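Local atomic coordinates of B-agarase (Saccharophagus degradans, PDB entry 4BQ2), a protein that hydrolyses agarose as an exo-acting beta-agarase of glycoside hydrolase family 50. Residues A96-S101 and K159-S164; Q581-V586 and V614-K619; E631-Q636 and Q685-N690. All blocks are in the same frame, centred on the assembly; numbering follows the deposited sequence.

Interaction 1: A96-S101 and K159-S164; sequences AVFTRS and KNLDLS
Leu-161 divides its two methyl groups between Phe-98 and Ala-96. Its CD1 meets the ring of Phe-98 on the CD2 and CE2 side, and the closest pair is Leu-161 CD1 to Phe-98 CD2 at 3.5 Å. Leu-161 CG also lies 3.7 Å from Phe-98 CD2. The two side chains cross at about a right angle. The other methyl, Leu-161 CD2, is 3.9 Å from Ala-96 CB and 3.7 Å from Ala-96 O. It therefore packs against backbone as well as side chain. The contact across the two segments is apolar, with no direct hydrogen bond between them. Phe-98 has CG between its backbone N and carbonyl carbon (chi1 77°), which turns the ring toward the leucine.

A second shell fixes the two backbones. Asp-92 serves both segments: its OD1 accepts from Ala-96 N and its OD2 from Asp-162 N. One carboxylate thus links the start of one segment to the residue after Leu-161 in the other. Asp-162 in turn forms an Asx turn. Its OD1 accepts from Ser-164 N at 3.1 Å, and the donor comes from above the carboxylate plane. The OD2 of Asp-162 is bonded to the side chains of Asn-94 and Gln-93. Further back, Lys-159 NZ makes a salt bridge with Asp-125.

The contact lies in the agarase CBM-like region. Strand 97-104 runs between strands 84-92 and 150-155, antiparallel to both. Segment 159-164 belongs to the loop that leads from strand 150-155 to strand 166-174. Val-90 of strand 84-92 touches both Phe-98 and Leu-161, and Trp-154 of strand 150-155 packs on Phe-98. The loop is thus packed against the start of the middle strand.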
ATOM      1  N   ALA A  96      -1.445  18.523 -15.714  1.00 20.85           N
ATOM      2  CA  ALA A  96      -1.531  17.067 -15.658  1.00 19.90           C
ATOM      3  C   ALA A  96      -0.160  16.468 -15.339  1.00 20.17           C
ATOM      4  O   ALA A  96       0.833  17.001 -15.777  1.00 18.82           O
ATOM      5  CB  ALA A  96      -2.071  16.508 -16.947  1.00 19.27           C
ATOM      6  N   VAL A  97      -0.125  15.386 -14.558  1.00 21.38           N
ATOM      7  CA  VAL A  97       1.142  14.827 -14.037  1.00 21.42           C
ATOM      8  C   VAL A  97       1.088  13.311 -14.063  1.00 22.22           C
ATOM      9  O   VAL A  97       0.025  12.712 -13.795  1.00 22.29           O
ATOM     10  CB  VAL A  97       1.420  15.149 -12.536  1.00 24.46           C
ATOM     11  CG1 VAL A  97       2.913  15.078 -12.231  1.00 23.30           C
ATOM     12  CG2 VAL A  97       0.833  16.466 -12.072  1.00 28.45           C
ATOM     13  N   PHE A  98       2.230  12.679 -14.334  1.00 21.39           N
ATOM     14  CA  PHE A  98       2.355  11.240 -14.116  1.00 20.44           C
ATOM     15  C   PHE A  98       3.570  11.005 -13.267  1.00 19.45           C
ATOM     16  O   PHE A  98       4.506  11.821 -13.284  1.00 18.07           O
ATOM     17  CB  PHE A  98       2.371  10.401 -15.425  1.00 20.54           C
ATOM     18  CG  PHE A  98       3.687  10.419 -16.199  1.00 20.69           C
ATOM     19  CD1 PHE A  98       4.864   9.838 -15.676  1.00 21.50           C
ATOM     20  CD2 PHE A  98       3.740  10.943 -17.485  1.00 20.62           C
ATOM     21  CE1 PHE A  98       6.056   9.846 -16.399  1.00 21.67           C
ATOM     22  CE2 PHE A  98       4.918  10.933 -18.224  1.00 20.98           C
ATOM     23  CZ  PHE A  98       6.077  10.396 -17.679  1.00 22.28           C
ATOM     24  N   THR A  99       3.535   9.903 -12.507  1.00 19.90           N
ATOM     25  CA  THR A  99       4.631   9.547 -11.599  1.00 19.44           C
ATOM     26  C   THR A  99       5.110   8.140 -11.938  1.00 19.45           C
ATOM     27  O   THR A  99       4.321   7.187 -11.960  1.00 19.96           O
ATOM     28  CB  THR A  99       4.165   9.559 -10.108  1.00 20.43           C
ATOM     29  OG1 THR A  99       3.618  10.838  -9.776  1.00 21.65           O
ATOM     30  CG2 THR A  99       5.336   9.276  -9.158  1.00 19.78           C
ATOM     31  N   ARG A 100       6.408   8.006 -12.168  1.00 19.15           N
ATOM     32  CA  ARG A 100       7.022   6.681 -12.261  1.00 18.15           C
ATOM     33  C   ARG A 100       8.144   6.689 -11.261  1.00 17.49           C
ATOM     34  O   ARG A 100       8.549   7.735 -10.792  1.00 16.89           O
ATOM     35  CB  ARG A 100       7.562   6.399 -13.675  1.00 19.23           C
ATOM     36  CG  ARG A 100       6.497   6.250 -14.753  1.00 21.00           C
ATOM     37  CD  ARG A 100       7.073   5.569 -16.015  1.00 22.83           C
ATOM     38  NE  ARG A 100       6.028   5.391 -17.027  1.00 22.80           N
ATOM     39  CZ  ARG A 100       5.621   4.225 -17.537  1.00 23.40           C
ATOM     40  NH1 ARG A 100       6.188   3.072 -17.178  1.00 22.68           N
ATOM     41  NH2 ARG A 100       4.636   4.226 -18.449  1.00 21.49           N
ATOM     42  N   SER A 101       8.653   5.515 -10.929  1.00 16.55           N
ATOM     43  CA  SER A 101       9.719   5.437  -9.959  1.00 16.19           C
ATOM     44  C   SER A 101      10.509   4.165 -10.187  1.00 16.20           C
ATOM     45  O   SER A 101       9.982   3.176 -10.786  1.00 15.49           O
ATOM     46  CB  SER A 101       9.134   5.455  -8.518  1.00 15.10           C
ATOM     47  OG  SER A 101      10.196   5.400  -7.570  1.00 16.50           O
ATOM     48  N   LYS A 159      -1.758   8.907 -17.886  1.00 23.28           N
ATOM     49  CA  LYS A 159      -1.001   8.109 -18.870  1.00 25.56           C
ATOM     50  C   LYS A 159      -0.637   8.866 -20.160  1.00 25.79           C
ATOM     51  O   LYS A 159       0.415   8.617 -20.774  1.00 26.39           O
ATOM     52  CB  LYS A 159      -1.749   6.826 -19.230  1.00 26.24           C
ATOM     53  CG  LYS A 159      -1.501   5.667 -18.250  1.00 27.69           C
ATOM     54  CD  LYS A 159      -2.555   5.612 -17.141  1.00 27.23           C
ATOM     55  CE  LYS A 159      -2.498   4.257 -16.397  1.00 26.70           C
ATOM     56  NZ  LYS A 159      -3.707   4.076 -15.520  1.00 26.34           N
ATOM     57  N   ASN A 160      -1.521   9.758 -20.587  1.00 24.77           N
ATOM     58  CA  ASN A 160      -1.257  10.557 -21.781  1.00 26.31           C
ATOM     59  C   ASN A 160      -1.285  12.045 -21.513  1.00 25.54           C
ATOM     60  O   ASN A 160      -2.362  12.668 -21.463  1.00 23.14           O
ATOM     61  CB  ASN A 160      -2.220  10.151 -22.887  1.00 28.49           C
ATOM     62  CG  ASN A 160      -2.001   8.715 -23.301  1.00 31.34           C
ATOM     63  OD1 ASN A 160      -0.975   8.385 -23.907  1.00 33.44           O
ATOM     64  ND2 ASN A 160      -2.913   7.839 -22.904  1.00 30.24           N
ATOM     65  N   LEU A 161      -0.089  12.584 -21.316  1.00 23.46           N
ATOM     66  CA  LEU A 161       0.138  14.001 -21.085  1.00 23.66           C
ATOM     67  C   LEU A 161      -0.035  14.785 -22.392  1.00 23.85           C
ATOM     68  O   LEU A 161      -0.019  14.189 -23.466  1.00 21.94           O
ATOM     69  CB  LEU A 161       1.547  14.241 -20.522  1.00 21.82           C
ATOM     70  CG  LEU A 161       1.868  13.701 -19.117  1.00 22.71           C
ATOM     71  CD1 LEU A 161       3.253  14.157 -18.687  1.00 21.41           C
ATOM     72  CD2 LEU A 161       0.812  14.128 -18.088  1.00 19.49           C
ATOM     73  N   ASP A 162      -0.178  16.111 -22.279  1.00 21.82           N
ATOM     74  CA  ASP A 162      -0.178  17.011 -23.447  1.00 23.24           C
ATOM     75  C   ASP A 162       1.266  17.258 -23.867  1.00 22.77           C
ATOM     76  O   ASP A 162       1.927  18.166 -23.369  1.00 22.13           O
ATOM     77  CB  ASP A 162      -0.899  18.338 -23.100  1.00 23.75           C
ATOM     78  CG  ASP A 162      -0.951  19.332 -24.266  1.00 23.82           C
ATOM     79  OD1 ASP A 162      -0.507  19.025 -25.402  1.00 25.53           O
ATOM     80  OD2 ASP A 162      -1.441  20.445 -24.018  1.00 23.40           O
ATOM     81  N   LEU A 163       1.732  16.435 -24.804  1.00 22.97           N
ATOM     82  CA  LEU A 163       3.105  16.489 -25.300  1.00 24.86           C
ATOM     83  C   LEU A 163       3.450  17.818 -25.995  1.00 25.59           C
ATOM     84  O   LEU A 163       4.631  18.189 -26.113  1.00 23.90           O
ATOM     85  CB  LEU A 163       3.382  15.280 -26.209  1.00 23.51           C
ATOM     86  CG  LEU A 163       3.320  13.929 -25.461  1.00 25.41           C
ATOM     87  CD1 LEU A 163       3.910  12.802 -26.302  1.00 26.20           C
ATOM     88  CD2 LEU A 163       4.051  13.993 -24.120  1.00 25.21           C
ATOM     89  N   SER A 164       2.423  18.553 -26.418  1.00 27.88           N
ATOM     90  CA  SER A 164       2.660  19.862 -27.042  1.00 28.15           C
ATOM     91  C   SER A 164       3.152  20.878 -26.020  1.00 28.35           C
ATOM     92  O   SER A 164       3.729  21.895 -26.401  1.00 27.46           O
ATOM     93  CB  SER A 164       1.426  20.361 -27.817  1.00 27.93           C
ATOM     94  OG  SER A 164       0.328  20.657 -26.954  1.00 29.86           O
TER

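Interaction 2: Q581-V586 and V614-K619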
ATOM      1  N   GLN A 581     -17.322  11.688  15.192  1.00 16.75           N
ATOM      2  CA  GLN A 581     -18.481  10.806  15.146  1.00 17.39           C
ATOM      3  C   GLN A 581     -18.132   9.421  14.598  1.00 17.43           C
ATOM      4  O   GLN A 581     -18.661   8.393  15.104  1.00 16.86           O
ATOM      5  CB  GLN A 581     -19.633  11.468  14.360  1.00 17.14           C
ATOM      6  CG  GLN A 581     -20.880  10.611  14.200  1.00 16.95           C
ATOM      7  CD  GLN A 581     -21.666  10.344  15.492  1.00 19.07           C
ATOM      8  OE1 GLN A 581     -21.443  10.970  16.538  1.00 18.57           O
ATOM      9  NE2 GLN A 581     -22.612   9.411  15.410  1.00 19.45           N
ATOM     10  N   TYR A 582     -17.265   9.385  13.565  1.00 16.90           N
ATOM     11  CA  TYR A 582     -16.782   8.112  13.027  1.00 16.34           C
ATOM     12  C   TYR A 582     -16.129   7.294  14.162  1.00 17.01           C
ATOM     13  O   TYR A 582     -16.523   6.133  14.428  1.00 16.40           O
ATOM     14  CB  TYR A 582     -15.779   8.314  11.867  1.00 16.86           C
ATOM     15  CG  TYR A 582     -15.146   6.994  11.458  1.00 16.45           C
ATOM     16  CD1 TYR A 582     -15.793   6.123  10.568  1.00 17.37           C
ATOM     17  CD2 TYR A 582     -13.927   6.590  12.002  1.00 16.75           C
ATOM     18  CE1 TYR A 582     -15.214   4.898  10.223  1.00 17.31           C
ATOM     19  CE2 TYR A 582     -13.367   5.365  11.689  1.00 17.21           C
ATOM     20  CZ  TYR A 582     -14.013   4.526  10.803  1.00 17.23           C
ATOM     21  OH  TYR A 582     -13.417   3.329  10.506  1.00 17.14           O
ATOM     22  N   PHE A 583     -15.147   7.902  14.842  1.00 16.94           N
ATOM     23  CA  PHE A 583     -14.373   7.192  15.876  1.00 17.98           C
ATOM     24  C   PHE A 583     -15.148   6.890  17.143  1.00 19.56           C
ATOM     25  O   PHE A 583     -14.934   5.832  17.741  1.00 21.06           O
ATOM     26  CB  PHE A 583     -13.045   7.903  16.192  1.00 17.10           C
ATOM     27  CG  PHE A 583     -12.038   7.779  15.100  1.00 17.80           C
ATOM     28  CD1 PHE A 583     -11.448   6.544  14.837  1.00 18.06           C
ATOM     29  CD2 PHE A 583     -11.720   8.870  14.274  1.00 17.38           C
ATOM     30  CE1 PHE A 583     -10.562   6.394  13.782  1.00 16.66           C
ATOM     31  CE2 PHE A 583     -10.799   8.728  13.224  1.00 17.65           C
ATOM     32  CZ  PHE A 583     -10.214   7.489  12.992  1.00 16.55           C
ATOM     33  N   LYS A 584     -16.079   7.780  17.496  1.00 20.59           N
ATOM     34  CA  LYS A 584     -17.023   7.574  18.606  1.00 21.02           C
ATOM     35  C   LYS A 584     -17.842   6.313  18.370  1.00 20.65           C
ATOM     36  O   LYS A 584     -17.904   5.415  19.235  1.00 19.47           O
ATOM     37  CB  LYS A 584     -17.952   8.779  18.813  1.00 21.98           C
ATOM     38  CG  LYS A 584     -18.789   8.693  20.101  1.00 25.55           C
ATOM     39  CD  LYS A 584     -19.727   9.884  20.270  1.00 25.97           C
ATOM     40  CE  LYS A 584     -20.658   9.702  21.461  1.00 29.43           C
ATOM     41  NZ  LYS A 584     -21.935  10.487  21.308  1.00 25.67           N
ATOM     42  N   VAL A 585     -18.443   6.216  17.193  1.00 19.29           N
ATOM     43  CA  VAL A 585     -19.304   5.069  16.887  1.00 18.20           C
ATOM     44  C   VAL A 585     -18.502   3.772  16.818  1.00 17.15           C
ATOM     45  O   VAL A 585     -18.922   2.749  17.378  1.00 14.93           O
ATOM     46  CB  VAL A 585     -20.105   5.273  15.584  1.00 18.60           C
ATOM     47  CG1 VAL A 585     -20.749   3.975  15.118  1.00 19.73           C
ATOM     48  CG2 VAL A 585     -21.174   6.309  15.805  1.00 17.71           C
ATOM     49  N   VAL A 586     -17.358   3.811  16.150  1.00 16.74           N
ATOM     50  CA  VAL A 586     -16.559   2.583  16.023  1.00 16.94           C
ATOM     51  C   VAL A 586     -16.007   2.123  17.369  1.00 16.75           C
ATOM     52  O   VAL A 586     -16.100   0.920  17.716  1.00 15.32           O
ATOM     53  CB  VAL A 586     -15.441   2.705  14.984  1.00 17.18           C
ATOM     54  CG1 VAL A 586     -14.474   1.518  15.066  1.00 16.84           C
ATOM     55  CG2 VAL A 586     -16.035   2.761  13.585  1.00 17.55           C
ATOM     56  N   VAL A 614      -6.726  12.855  12.576  1.00 16.47           N
ATOM     57  CA  VAL A 614      -5.745  12.237  13.458  1.00 18.28           C
ATOM     58  C   VAL A 614      -6.100  12.550  14.920  1.00 18.87           C
ATOM     59  O   VAL A 614      -6.075  11.668  15.770  1.00 17.82           O
ATOM     60  CB  VAL A 614      -4.310  12.713  13.160  1.00 17.85           C
ATOM     61  CG1 VAL A 614      -3.346  12.015  14.092  1.00 19.28           C
ATOM     62  CG2 VAL A 614      -3.894  12.415  11.702  1.00 17.75           C
ATOM     63  N   LYS A 615      -6.471  13.794  15.207  1.00 19.17           N
ATOM     64  CA  LYS A 615      -6.785  14.164  16.610  1.00 19.91           C
ATOM     65  C   LYS A 615      -8.047  13.454  17.120  1.00 20.02           C
ATOM     66  O   LYS A 615      -8.122  13.047  18.288  1.00 18.54           O
ATOM     67  CB  LYS A 615      -6.904  15.674  16.730  1.00 22.01           C
ATOM     68  CG  LYS A 615      -5.532  16.350  16.658  1.00 24.81           C
ATOM     69  CD  LYS A 615      -5.660  17.856  16.458  1.00 30.95           C
ATOM     70  CE  LYS A 615      -4.371  18.588  16.793  1.00 32.12           C
ATOM     71  NZ  LYS A 615      -4.485  20.034  16.447  1.00 35.48           N
ATOM     72  N   ALA A 616      -9.000  13.252  16.214  1.00 19.18           N
ATOM     73  CA  ALA A 616     -10.206  12.477  16.504  1.00 20.40           C
ATOM     74  C   ALA A 616      -9.849  11.045  16.885  1.00 20.13           C
ATOM     75  O   ALA A 616     -10.368  10.515  17.867  1.00 19.56           O
ATOM     76  CB  ALA A 616     -11.182  12.513  15.315  1.00 19.40           C
ATOM     77  N   ALA A 617      -8.941  10.428  16.123  1.00 20.56           N
ATOM     78  CA  ALA A 617      -8.489   9.070  16.412  1.00 20.28           C
ATOM     79  C   ALA A 617      -7.760   9.036  17.758  1.00 19.24           C
ATOM     80  O   ALA A 617      -7.911   8.096  18.549  1.00 18.41           O
ATOM     81  CB  ALA A 617      -7.588   8.561  15.292  1.00 17.88           C
ATOM     82  N   ALA A 618      -6.992  10.085  18.036  1.00 18.32           N
ATOM     83  CA  ALA A 618      -6.262  10.126  19.317  1.00 18.65           C
ATOM     84  C   ALA A 618      -7.241  10.099  20.501  1.00 17.88           C
ATOM     85  O   ALA A 618      -6.917   9.591  21.567  1.00 19.64           O
ATOM     86  CB  ALA A 618      -5.366  11.356  19.387  1.00 19.18           C
ATOM     87  N   LYS A 619      -8.438  10.626  20.303  1.00 19.04           N
ATOM     88  CA  LYS A 619      -9.416  10.753  21.383  1.00 20.88           C
ATOM     89  C   LYS A 619     -10.016   9.387  21.728  1.00 21.22           C
ATOM     90  O   LYS A 619     -10.250   9.094  22.911  1.00 19.03           O
ATOM     91  CB  LYS A 619     -10.510  11.758  20.974  1.00 23.38           C
ATOM     92  CG  LYS A 619     -11.467  12.193  22.087  1.00 28.42           C
ATOM     93  CD  LYS A 619     -12.401  13.302  21.589  1.00 30.89           C
ATOM     94  CE  LYS A 619     -13.139  13.982  22.738  1.00 34.30           C
ATOM     95  NZ  LYS A 619     -13.847  13.007  23.604  1.00 32.72           N
TER
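Phe-583 and Ala-617 mark the nearest approach of the two helical backbones, with their CA atoms 6.2 Å apart. The ring of Phe-583 bridges the two helices. With CG anti to the carbonyl carbon (chi1 -72°), the ring is laid over Ala-617. Ala-617 lies over one ring face. Its CB is 3.9 Å from the ring centroid and 19° off the normal, a CH-pi contact, and its CA sits over the ring centre. On the opposite face lies Tyr-582 CD2, 3.6 Å above the plane. The ring is therefore held between its own neighbour and the facing helix. Ala-616 adds a methyl contact, its CB 3.8 Å from Phe-583 CD2. The two alanines present small side chains, which lets the ring lie close to the backbone of helix 611-620. Tyr-582 is itself tied down by a hydrogen bond from its OH to Asp-489 OD2. Val-613 and Tyr-620 of helix 611-620 also touch Phe-583. This is buried packing between helices 565-593 and 611-620, consistent with consecutive outer helices of the (beta/alpha)8 barrel expected for this glycoside hydrolase family.

Interaction 3: E631-Q636 and Q685-N690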
ATOM      1  N   GLU A 631      10.998   5.138   3.267  1.00 15.42           N
ATOM      2  CA  GLU A 631      12.236   4.500   3.748  1.00 15.58           C
ATOM      3  C   GLU A 631      12.430   4.491   5.270  1.00 15.55           C
ATOM      4  O   GLU A 631      13.248   3.736   5.815  1.00 15.05           O
ATOM      5  CB  GLU A 631      13.445   5.089   2.996  1.00 15.39           C
ATOM      6  CG  GLU A 631      13.354   4.653   1.511  1.00 16.71           C
ATOM      7  CD  GLU A 631      14.475   5.190   0.602  1.00 18.20           C
ATOM      8  OE1 GLU A 631      15.588   5.474   1.098  1.00 19.02           O
ATOM      9  OE2 GLU A 631      14.246   5.263  -0.637  1.00 20.51           O
ATOM     10  N   GLY A 632      11.664   5.332   5.942  1.00 15.59           N
ATOM     11  CA  GLY A 632      11.593   5.308   7.398  1.00 16.06           C
ATOM     12  C   GLY A 632      10.666   6.396   7.867  1.00 15.31           C
ATOM     13  O   GLY A 632       9.773   6.865   7.118  1.00 16.14           O
ATOM     14  N   LEU A 633      10.859   6.776   9.123  1.00 16.48           N
ATOM     15  CA  LEU A 633      10.022   7.761   9.776  1.00 17.15           C
ATOM     16  C   LEU A 633      10.836   9.038  10.003  1.00 17.04           C
ATOM     17  O   LEU A 633      11.503   9.169  11.031  1.00 17.58           O
ATOM     18  CB  LEU A 633       9.478   7.193  11.104  1.00 17.78           C
ATOM     19  CG  LEU A 633       8.718   5.869  11.070  1.00 17.25           C
ATOM     20  CD1 LEU A 633       8.113   5.657  12.480  1.00 17.61           C
ATOM     21  CD2 LEU A 633       7.628   5.807   9.979  1.00 16.39           C
ATOM     22  N   PRO A 634      10.779   9.988   9.040  1.00 19.20           N
ATOM     23  CA  PRO A 634      11.629  11.194   9.153  1.00 20.55           C
ATOM     24  C   PRO A 634      11.160  12.084  10.305  1.00 23.03           C
ATOM     25  O   PRO A 634       9.935  12.189  10.569  1.00 20.41           O
ATOM     26  CB  PRO A 634      11.412  11.922   7.813  1.00 21.86           C
ATOM     27  CG  PRO A 634      10.772  10.897   6.896  1.00 20.51           C
ATOM     28  CD  PRO A 634       9.964  10.002   7.811  1.00 18.32           C
ATOM     29  N   LYS A 635      12.126  12.722  10.974  1.00 24.23           N
ATOM     30  CA  LYS A 635      11.835  13.655  12.100  1.00 27.02           C
ATOM     31  C   LYS A 635      10.697  14.636  11.816  1.00 27.28           C
ATOM     32  O   LYS A 635       9.733  14.695  12.571  1.00 26.50           O
ATOM     33  CB  LYS A 635      13.099  14.440  12.507  1.00 29.09           C
ATOM     34  CG  LYS A 635      12.935  15.255  13.785  1.00 31.82           C
ATOM     35  CD  LYS A 635      14.231  16.011  14.108  1.00 35.90           C
ATOM     36  CE  LYS A 635      14.026  17.037  15.220  1.00 37.67           C
ATOM     37  NZ  LYS A 635      15.270  17.215  16.027  1.00 41.93           N
ATOM     38  N   GLN A 636      10.812  15.399  10.727  1.00 28.75           N
ATOM     39  CA  GLN A 636       9.889  16.497  10.457  1.00 29.73           C
ATOM     40  C   GLN A 636       8.484  16.010  10.192  1.00 29.71           C
ATOM     41  O   GLN A 636       7.506  16.626  10.632  1.00 27.33           O
ATOM     42  CB  GLN A 636      10.368  17.367   9.284  1.00 35.85           C
ATOM     43  CG  GLN A 636      11.653  18.145   9.579  1.00 40.59           C
ATOM     44  CD  GLN A 636      11.495  19.126  10.737  1.00 43.98           C
ATOM     45  OE1 GLN A 636      12.326  19.169  11.647  1.00 48.44           O
ATOM     46  NE2 GLN A 636      10.410  19.900  10.719  1.00 47.48           N
ATOM     47  N   GLN A 685      14.692   0.395  12.290  1.00 18.25           N
ATOM     48  CA  GLN A 685      15.493   1.218  13.216  1.00 19.40           C
ATOM     49  C   GLN A 685      14.798   2.521  13.499  1.00 18.08           C
ATOM     50  O   GLN A 685      14.808   3.009  14.638  1.00 17.48           O
ATOM     51  CB  GLN A 685      16.911   1.532  12.696  1.00 20.06           C
ATOM     52  CG  GLN A 685      17.848   2.121  13.775  1.00 22.75           C
ATOM     53  CD  GLN A 685      18.054   1.148  14.927  1.00 23.38           C
ATOM     54  OE1 GLN A 685      18.286  -0.026  14.700  1.00 26.69           O
ATOM     55  NE2 GLN A 685      17.899   1.611  16.155  1.00 23.93           N
ATOM     56  N   SER A 686      14.221   3.105  12.449  1.00 18.40           N
ATOM     57  CA  SER A 686      13.495   4.354  12.557  1.00 20.07           C
ATOM     58  C   SER A 686      12.265   4.217  13.485  1.00 19.26           C
ATOM     59  O   SER A 686      11.945   5.135  14.277  1.00 17.71           O
ATOM     60  CB  SER A 686      13.054   4.787  11.145  1.00 22.75           C
ATOM     61  OG  SER A 686      12.622   6.116  11.146  1.00 26.87           O
ATOM     62  N   VAL A 687      11.542   3.103  13.350  1.00 17.24           N
ATOM     63  CA  VAL A 687      10.416   2.836  14.250  1.00 16.81           C
ATOM     64  C   VAL A 687      10.887   2.645  15.690  1.00 17.56           C
ATOM     65  O   VAL A 687      10.325   3.240  16.624  1.00 16.88           O
ATOM     66  CB  VAL A 687       9.580   1.623  13.793  1.00 17.10           C
ATOM     67  CG1 VAL A 687       8.356   1.470  14.691  1.00 16.41           C
ATOM     68  CG2 VAL A 687       9.143   1.817  12.333  1.00 16.81           C
ATOM     69  N   ILE A 688      11.883   1.779  15.858  1.00 16.65           N
ATOM     70  CA  ILE A 688      12.456   1.483  17.157  1.00 18.46           C
ATOM     71  C   ILE A 688      12.904   2.778  17.863  1.00 19.08           C
ATOM     72  O   ILE A 688      12.614   2.970  19.048  1.00 17.64           O
ATOM     73  CB  ILE A 688      13.604   0.471  17.012  1.00 18.08           C
ATOM     74  CG1 ILE A 688      13.039  -0.908  16.637  1.00 19.03           C
ATOM     75  CG2 ILE A 688      14.410   0.349  18.287  1.00 18.46           C
ATOM     76  CD1 ILE A 688      14.087  -1.859  16.107  1.00 19.81           C
ATOM     77  N   ASP A 689      13.537   3.681  17.114  1.00 19.91           N
ATOM     78  CA  ASP A 689      13.997   4.962  17.665  1.00 21.24           C
ATOM     79  C   ASP A 689      12.909   6.006  17.995  1.00 21.98           C
ATOM     80  O   ASP A 689      13.230   7.042  18.564  1.00 20.30           O
ATOM     81  CB  ASP A 689      15.002   5.639  16.705  1.00 22.34           C
ATOM     82  CG  ASP A 689      16.314   4.864  16.570  1.00 24.54           C
ATOM     83  OD1 ASP A 689      16.531   3.912  17.330  1.00 26.68           O
ATOM     84  OD2 ASP A 689      17.118   5.208  15.676  1.00 26.42           O
ATOM     85  N   ASN A 690      11.678   5.802  17.527  1.00 20.38           N
ATOM     86  CA  ASN A 690      10.634   6.784  17.743  1.00 19.02           C
ATOM     87  C   ASN A 690       9.862   6.380  19.022  1.00 18.40           C
ATOM     88  O   ASN A 690       9.285   5.302  19.070  1.00 17.93           O
ATOM     89  CB  ASN A 690       9.720   6.878  16.505  1.00 18.86           C
ATOM     90  CG  ASN A 690       8.702   7.989  16.637  1.00 18.83           C
ATOM     91  OD1 ASN A 690       7.999   8.045  17.646  1.00 18.86           O
ATOM     92  ND2 ASN A 690       8.634   8.900  15.649  1.00 17.90           N
TER
HETATM   93  O   HOH W   1      10.872   9.286  13.751  1.00 18.81           O
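Ser-686 carries its OG opposite the backbone N (chi1 -167°), and this points the hydroxyl at the backbone of Leu-633. Leu-633 has CG anti to its carbonyl carbon (chi1 -55°), which brings CD1 to Val-687. Leu-633 N donates to Ser-686 OG at 2.8 Å, with an N-H...O angle of 153°. The same oxygen also packs against Leu-633 CB, 3.3 Å away. Gly-632 comes near on the preceding step, its CA 4.1 Å from Ser-686 CB. Leu-633 CD1 meets Val-687 CG2 at 4.0 Å. A water adds a second polar link. It donates to Leu-633 O at 2.8 Å and accepts from Asn-690 ND2 at 3.0 Å. Asn-690 OD1 accepts from Tyr-692 N, which probably helps to fix the amide. Leu-633 N is thus bonded directly by Ser-686, and Leu-633 O is linked through the water to Asn-690.

Leu-633 and Val-687 both pack on Phe-693 of strand 693-699, and Trp-638 of helix 635-638 touches Leu-633 and Asn-690. The contact joins the loop before helix 635-638 to the end of helix 673-688, beside the CBM-like region. From that region Met-177, in the loop between strands 166-174 and 180-191, touches Pro-634 and Ser-686, while Lys-180 forms a salt bridge with Glu-631.

From the N terminus the three contacts follow in series, with none nested and none crossing. Interaction 1 closes a loop of 57 residues within the CBM-like region and ties a strand to a later loop. Interaction 2 closes a shorter loop of 27 residues and joins two successive helices. Interaction 3 opens after interaction 2 has closed. It spans 48 residues and joins the loop before helix 635-638 to the end of helix 673-688. Interactions 1 and 3 come within about 8 Å at their nearest atoms without touching. Interaction 2 lies among the helices that probably surround the catalytic barrel, and interaction 3 where the CBM-like region meets the rest of the chain.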